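Local structure of CRP-like protein Clp (Xanthomonas campestris pv. campestris, 3IWZ) at residues A32-R37 with E109-S114; Y56-G61 with E84-M89. The protein acts as a homodimeric global transcription regulator that binds DNA to switch virulence genes on or off and appears to lose that ability on binding cyclic di-GMP. All coordinates share one frame; numbering follows the deposited sequence.

Contact 1. Residues A32-R37 with E109-S114; sequences AHSHRR and ELAEIS
R37 CG lies anti to the backbone N (chi1 -179°), and a bend at chi3 further out turns the chain, which crosses that of E112, whose CG sits between the backbone N and the carbonyl carbon (chi1 59°) and whose chain runs extended beyond it. The two meet where strand 35-37 pairs antiparallel with strand 109-114 in one sheet of the cyclic nucleotide-binding beta-roll. R37 NH2 and E112 OE1 lie 3.1 Å apart, but OE1 stands over a face of the guanidinium, whose plane is 88° from the carboxylate; this salt bridge is held by charge, without an N-H aimed at the oxygen. H35, on the same face, lays its ring alongside E112.

R36, on the other face, makes a closer ion pair: its bent chain brings NH1 to 2.7 Å from E109 OE2, which lies at the guanidinium edge near its plane. Long arginines suit this strand, the outermost of the sheet within the chain, where R36 and R37 are exposed. Beneath them the backbones bond in two reciprocal pairs, H35 with E112 and R37 with L110. Between these, R36 opposes A111, and the CA atoms of R36 and A111 come to 4.1 Å; the small methyl suits a buried place that L31 of helix 24-32 also covers. S34 OG, hydrogen-bonded to L31 O, rests 3.4 Å from A111 CB.

Contact 2. Residues Y56-G61 with E84-M89; sequences YYVISG and EFVGEM
Three backbone hydrogen bonds join Y56 and V58 to E84 and V86, making 85-86 a short antiparallel edge strand beside 54-58 in the beta-roll of the cyclic nucleotide-binding domain. Y56 and V86 form a hydrogen-bonded pair: Y56 N lies 2.9 Å from V86 O, and V86 N lies 2.8 Å from Y56 O. The first donor approaches nearly along the C=O axis, the second tilted 32° from the carbonyl plane. One step on, V58 N meets E84 O at 2.8 Å in a nearly straight bond. E84 turns its carboxylate away from the strand pair to R144 of the long helix 130-157, which also takes the carbonyl of F85, so one arginine ties this edge strand to that helix.

Y57 and F85 between them are a non-hydrogen-bonded pair, since the backbone of Y57 bonds instead to A111 of strand 108-114, and their rings pack on the face toward the helices. With CG anti to the backbone N (chi1 174°), Y57 presents the CD1 edge of its ring to the face of F85 in a T-shaped stack, planes 69° apart. Y57 CD1 stands 3.6 Å from F85 CZ, offset toward the rim. Flat aromatic groups suit this interior: I27, F30 and L31 of helix 24-32 pack on Y57, while I137 and Q140 of helix 130-157 pack on F85.

The other face carries Y56 and V86. Beta-branched valine suits a strand, and its two methyls give a compact apolar surface; V86 CG2 lies 4.2 Å from V58 CG2. G87 follows with a positive phi, readily adopted without a side chain, as the strand ends. Against the base of the tyrosine, V86 CG2 touches Y56 CB at 3.5 Å.

Both contacts belong to one antiparallel sheet, ordered 35-39, 108-114, 54-58, 85-86: contact 1 joins the first two strands and contact 2 the last two. Their central strands are neighbours, bridged by probable hydrogen bonds between the backbone of E109 and those of I59 and S60, where a classic beta bulge forms. Contact 1 lies on the partly exposed margin and adds ion pairs to its backbone bonds; contact 2 is buried, and across it the side chains meet by aromatic and aliphatic packing, its one strong salt bridge, from E84, going out to R144. Helix 24-32 covers A111 in one and Y57 in the other, whereas helix 130-157 packs on contact 2, where M89 also meets L146 of the second subunit.

Contact 1. Residues A32-R37 with E109-S114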
loop_
_atom_site.group_PDB
_atom_site.type_symbol
_atom_site.label_atom_id
_atom_site.label_comp_id
_atom_site.label_asym_id
_atom_site.label_seq_id
_atom_site.Cartn_x
_atom_site.Cartn_y
_atom_site.Cartn_z
ATOM N N ALA D 32 1.768 -28.075 7.303
ATOM C CA ALA D 32 1.202 -29.384 7.605
ATOM C C ALA D 32 -0.311 -29.409 7.386
ATOM O O ALA D 32 -0.886 -30.471 7.155
ATOM C CB ALA D 32 1.533 -29.788 9.051
ATOM N N HIS D 33 -0.952 -28.244 7.460
ATOM C CA HIS D 33 -2.401 -28.154 7.274
ATOM C C HIS D 33 -2.770 -27.542 5.922
ATOM O O HIS D 33 -3.947 -27.313 5.640
ATOM C CB HIS D 33 -3.048 -27.300 8.380
ATOM C CG HIS D 33 -2.749 -27.762 9.774
ATOM N ND1 HIS D 33 -1.606 -27.395 10.453
ATOM C CD2 HIS D 33 -3.456 -28.542 10.627
ATOM C CE1 HIS D 33 -1.623 -27.923 11.663
ATOM N NE2 HIS D 33 -2.735 -28.624 11.794
ATOM N N SER D 34 -1.773 -27.277 5.086
ATOM C CA SER D 34 -2.031 -26.674 3.784
ATOM C C SER D 34 -2.030 -27.658 2.619
ATOM O O SER D 34 -1.493 -28.763 2.709
ATOM C CB SER D 34 -0.998 -25.590 3.498
ATOM O OG SER D 34 0.268 -26.174 3.268
ATOM N N HIS D 35 -2.629 -27.218 1.516
ATOM C CA HIS D 35 -2.724 -28.001 0.292
ATOM C C HIS D 35 -1.779 -27.401 -0.752
ATOM O O HIS D 35 -2.061 -26.349 -1.335
ATOM C CB HIS D 35 -4.176 -27.980 -0.216
ATOM C CG HIS D 35 -4.415 -28.819 -1.437
ATOM N ND1 HIS D 35 -3.819 -30.048 -1.629
ATOM C CD2 HIS D 35 -5.230 -28.626 -2.503
ATOM C CE1 HIS D 35 -4.255 -30.576 -2.761
ATOM N NE2 HIS D 35 -5.112 -29.735 -3.309
ATOM N N ARG D 36 -0.648 -28.061 -0.967
ATOM C CA ARG D 36 0.337 -27.605 -1.941
ATOM C C ARG D 36 -0.101 -27.964 -3.357
ATOM O O ARG D 36 -0.460 -29.106 -3.637
ATOM C CB ARG D 36 1.702 -28.247 -1.658
ATOM C CG ARG D 36 2.408 -27.760 -0.393
ATOM C CD ARG D 36 2.782 -28.937 0.501
ATOM N NE ARG D 36 4.047 -28.745 1.211
ATOM C CZ ARG D 36 5.230 -28.612 0.616
ATOM N NH1 ARG D 36 5.316 -28.644 -0.709
ATOM N NH2 ARG D 36 6.335 -28.459 1.343
ATOM N N ARG D 37 -0.068 -26.986 -4.253
ATOM C CA ARG D 37 -0.454 -27.219 -5.637
ATOM C C ARG D 37 0.509 -26.514 -6.582
ATOM O O ARG D 37 0.881 -25.362 -6.352
ATOM C CB ARG D 37 -1.873 -26.710 -5.885
ATOM C CG ARG D 37 -2.364 -26.927 -7.309
ATOM C CD ARG D 37 -3.728 -26.276 -7.532
ATOM N NE ARG D 37 -4.705 -26.671 -6.517
ATOM C CZ ARG D 37 -5.949 -26.205 -6.455
ATOM N NH1 ARG D 37 -6.374 -25.324 -7.352
ATOM N NH2 ARG D 37 -6.770 -26.617 -5.496
ATOM N N GLU D 109 4.962 -23.231 -6.875
ATOM C CA GLU D 109 4.407 -24.172 -5.917
ATOM C C GLU D 109 3.790 -23.255 -4.855
ATOM O O GLU D 109 4.494 -22.468 -4.228
ATOM C CB GLU D 109 5.500 -25.038 -5.282
ATOM C CG GLU D 109 5.104 -26.504 -5.171
ATOM C CD GLU D 109 5.598 -27.170 -3.903
ATOM O OE1 GLU D 109 6.818 -27.111 -3.626
ATOM O OE2 GLU D 109 4.761 -27.763 -3.188
ATOM N N LEU D 110 2.476 -23.327 -4.687
ATOM C CA LEU D 110 1.795 -22.491 -3.704
ATOM C C LEU D 110 0.996 -23.349 -2.744
ATOM O O LEU D 110 0.267 -24.243 -3.160
ATOM C CB LEU D 110 0.843 -21.505 -4.395
ATOM C CG LEU D 110 1.418 -20.585 -5.478
ATOM C CD1 LEU D 110 0.321 -19.698 -6.028
ATOM C CD2 LEU D 110 2.542 -19.746 -4.907
ATOM N N ALA D 111 1.140 -23.077 -1.455
ATOM C CA ALA D 111 0.406 -23.808 -0.441
ATOM C C ALA D 111 -0.767 -22.929 -0.036
ATOM O O ALA D 111 -0.568 -21.799 0.403
ATOM C CB ALA D 111 1.300 -24.081 0.761
ATOM N N GLU D 112 -1.987 -23.433 -0.192
ATOM C CA GLU D 112 -3.161 -22.660 0.176
ATOM C C GLU D 112 -3.894 -23.227 1.389
ATOM O O GLU D 112 -3.846 -24.431 1.661
ATOM C CB GLU D 112 -4.133 -22.543 -1.009
ATOM C CG GLU D 112 -4.649 -23.861 -1.557
ATOM C CD GLU D 112 -5.835 -23.679 -2.497
ATOM O OE1 GLU D 112 -6.209 -24.663 -3.169
ATOM O OE2 GLU D 112 -6.402 -22.563 -2.554
ATOM N N ILE D 113 -4.555 -22.334 2.120
ATOM C CA ILE D 113 -5.330 -22.689 3.303
ATOM C C ILE D 113 -6.450 -21.668 3.469
ATOM O O ILE D 113 -6.230 -20.457 3.342
ATOM C CB ILE D 113 -4.460 -22.701 4.585
ATOM C CG1 ILE D 113 -5.254 -23.332 5.736
ATOM C CG2 ILE D 113 -4.051 -21.272 4.963
ATOM C CD1 ILE D 113 -4.410 -23.686 6.946
ATOM N N SER D 114 -7.654 -22.162 3.743
ATOM C CA SER D 114 -8.814 -21.291 3.908
ATOM C C SER D 114 -8.652 -20.418 5.141
ATOM O O SER D 114 -8.052 -20.836 6.134
ATOM C CB SER D 114 -10.088 -22.125 4.043
ATOM O OG SER D 114 -10.085 -22.870 5.250
#

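Contact 2. Residues Y56-G61 with E84-M89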
loop_
_atom_site.group_PDB
_atom_site.type_symbol
_atom_site.label_atom_id
_atom_site.label_comp_id
_atom_site.label_asym_id
_atom_site.label_seq_id
_atom_site.Cartn_x
_atom_site.Cartn_y
_atom_site.Cartn_z
ATOM N N TYR D 56 -2.631 -17.673 0.402
ATOM C CA TYR D 56 -1.603 -18.402 -0.319
ATOM C C TYR D 56 -0.231 -18.115 0.256
ATOM O O TYR D 56 0.046 -17.003 0.694
ATOM C CB TYR D 56 -1.609 -18.025 -1.791
ATOM C CG TYR D 56 -2.813 -18.516 -2.550
ATOM C CD1 TYR D 56 -2.923 -19.853 -2.930
ATOM C CD2 TYR D 56 -3.828 -17.640 -2.916
ATOM C CE1 TYR D 56 -4.006 -20.301 -3.661
ATOM C CE2 TYR D 56 -4.921 -18.081 -3.647
ATOM C CZ TYR D 56 -5.002 -19.411 -4.018
ATOM O OH TYR D 56 -6.076 -19.844 -4.750
ATOM N N TYR D 57 0.615 -19.138 0.257
ATOM C CA TYR D 57 1.987 -19.024 0.728
ATOM C C TYR D 57 2.847 -19.522 -0.432
ATOM O O TYR D 57 2.707 -20.667 -0.861
ATOM C CB TYR D 57 2.208 -19.905 1.954
ATOM C CG TYR D 57 3.644 -19.950 2.415
ATOM C CD1 TYR D 57 4.130 -19.033 3.345
ATOM C CD2 TYR D 57 4.522 -20.899 1.910
ATOM C CE1 TYR D 57 5.460 -19.065 3.758
ATOM C CE2 TYR D 57 5.851 -20.944 2.315
ATOM C CZ TYR D 57 6.312 -20.025 3.239
ATOM O OH TYR D 57 7.624 -20.074 3.640
ATOM N N VAL D 58 3.708 -18.652 -0.953
ATOM C CA VAL D 58 4.583 -19.002 -2.064
ATOM C C VAL D 58 5.723 -19.900 -1.595
ATOM O O VAL D 58 6.646 -19.442 -0.923
ATOM C CB VAL D 58 5.222 -17.750 -2.714
ATOM C CG1 VAL D 58 6.047 -18.164 -3.921
ATOM C CG2 VAL D 58 4.158 -16.743 -3.105
ATOM N N ILE D 59 5.656 -21.177 -1.957
ATOM C CA ILE D 59 6.692 -22.126 -1.576
ATOM C C ILE D 59 7.882 -22.022 -2.522
ATOM O O ILE D 59 9.041 -22.055 -2.097
ATOM C CB ILE D 59 6.155 -23.576 -1.578
ATOM C CG1 ILE D 59 5.224 -23.776 -0.376
ATOM C CG2 ILE D 59 7.323 -24.565 -1.533
ATOM C CD1 ILE D 59 4.721 -25.193 -0.186
ATOM N N SER D 60 7.588 -21.901 -3.808
ATOM C CA SER D 60 8.620 -21.775 -4.815
ATOM C C SER D 60 7.993 -21.057 -5.983
ATOM O O SER D 60 6.792 -21.158 -6.209
ATOM C CB SER D 60 9.118 -23.147 -5.279
ATOM O OG SER D 60 8.195 -23.763 -6.165
ATOM N N GLY D 61 8.808 -20.330 -6.723
ATOM C CA GLY D 61 8.286 -19.619 -7.865
ATOM C C GLY D 61 8.227 -18.126 -7.638
ATOM O O GLY D 61 8.576 -17.604 -6.578
ATOM N N GLU D 84 6.632 -15.626 0.733
ATOM C CA GLU D 84 5.594 -14.610 0.727
ATOM C C GLU D 84 4.167 -15.129 0.881
ATOM O O GLU D 84 3.792 -16.173 0.331
ATOM C CB GLU D 84 5.685 -13.774 -0.555
ATOM C CG GLU D 84 6.914 -12.866 -0.636
ATOM C CD GLU D 84 6.910 -11.788 0.428
ATOM O OE1 GLU D 84 5.906 -11.052 0.528
ATOM O OE2 GLU D 84 7.904 -11.673 1.166
ATOM N N PHE D 85 3.389 -14.389 1.665
ATOM C CA PHE D 85 1.982 -14.689 1.879
ATOM C C PHE D 85 1.279 -13.785 0.887
ATOM O O PHE D 85 1.531 -12.587 0.863
ATOM C CB PHE D 85 1.549 -14.314 3.302
ATOM C CG PHE D 85 1.936 -15.323 4.340
ATOM C CD1 PHE D 85 1.176 -16.461 4.535
ATOM C CD2 PHE D 85 3.092 -15.159 5.088
ATOM C CE1 PHE D 85 1.563 -17.422 5.452
ATOM C CE2 PHE D 85 3.489 -16.115 6.008
ATOM C CZ PHE D 85 2.727 -17.248 6.192
ATOM N N VAL D 86 0.434 -14.354 0.037
ATOM C CA VAL D 86 -0.297 -13.548 -0.932
ATOM C C VAL D 86 -1.778 -13.894 -0.824
ATOM O O VAL D 86 -2.135 -14.949 -0.291
ATOM C CB VAL D 86 0.254 -13.753 -2.365
ATOM C CG1 VAL D 86 1.653 -13.177 -2.450
ATOM C CG2 VAL D 86 0.299 -15.227 -2.716
ATOM N N GLY D 87 -2.632 -12.990 -1.294
ATOM C CA GLY D 87 -4.069 -13.196 -1.187
ATOM C C GLY D 87 -4.500 -13.170 0.278
ATOM O O GLY D 87 -5.467 -13.822 0.687
ATOM N N GLU D 88 -3.778 -12.397 1.078
ATOM C CA GLU D 88 -4.065 -12.327 2.499
ATOM C C GLU D 88 -5.092 -11.298 2.934
ATOM O O GLU D 88 -5.538 -11.335 4.076
ATOM C CB GLU D 88 -2.771 -12.081 3.277
ATOM C CG GLU D 88 -2.269 -10.643 3.245
ATOM C CD GLU D 88 -2.133 -10.078 1.836
ATOM O OE1 GLU D 88 -1.795 -10.832 0.880
ATOM O OE2 GLU D 88 -2.356 -8.863 1.694
ATOM N N MET D 89 -5.481 -10.398 2.038
ATOM C CA MET D 89 -6.425 -9.342 2.403
ATOM C C MET D 89 -7.697 -9.813 3.111
ATOM O O MET D 89 -8.050 -9.286 4.164
ATOM C CB MET D 89 -6.805 -8.504 1.180
ATOM C CG MET D 89 -7.476 -7.183 1.566
ATOM S SD MET D 89 -7.957 -6.145 0.168
ATOM C CE MET D 89 -9.668 -6.633 -0.041
#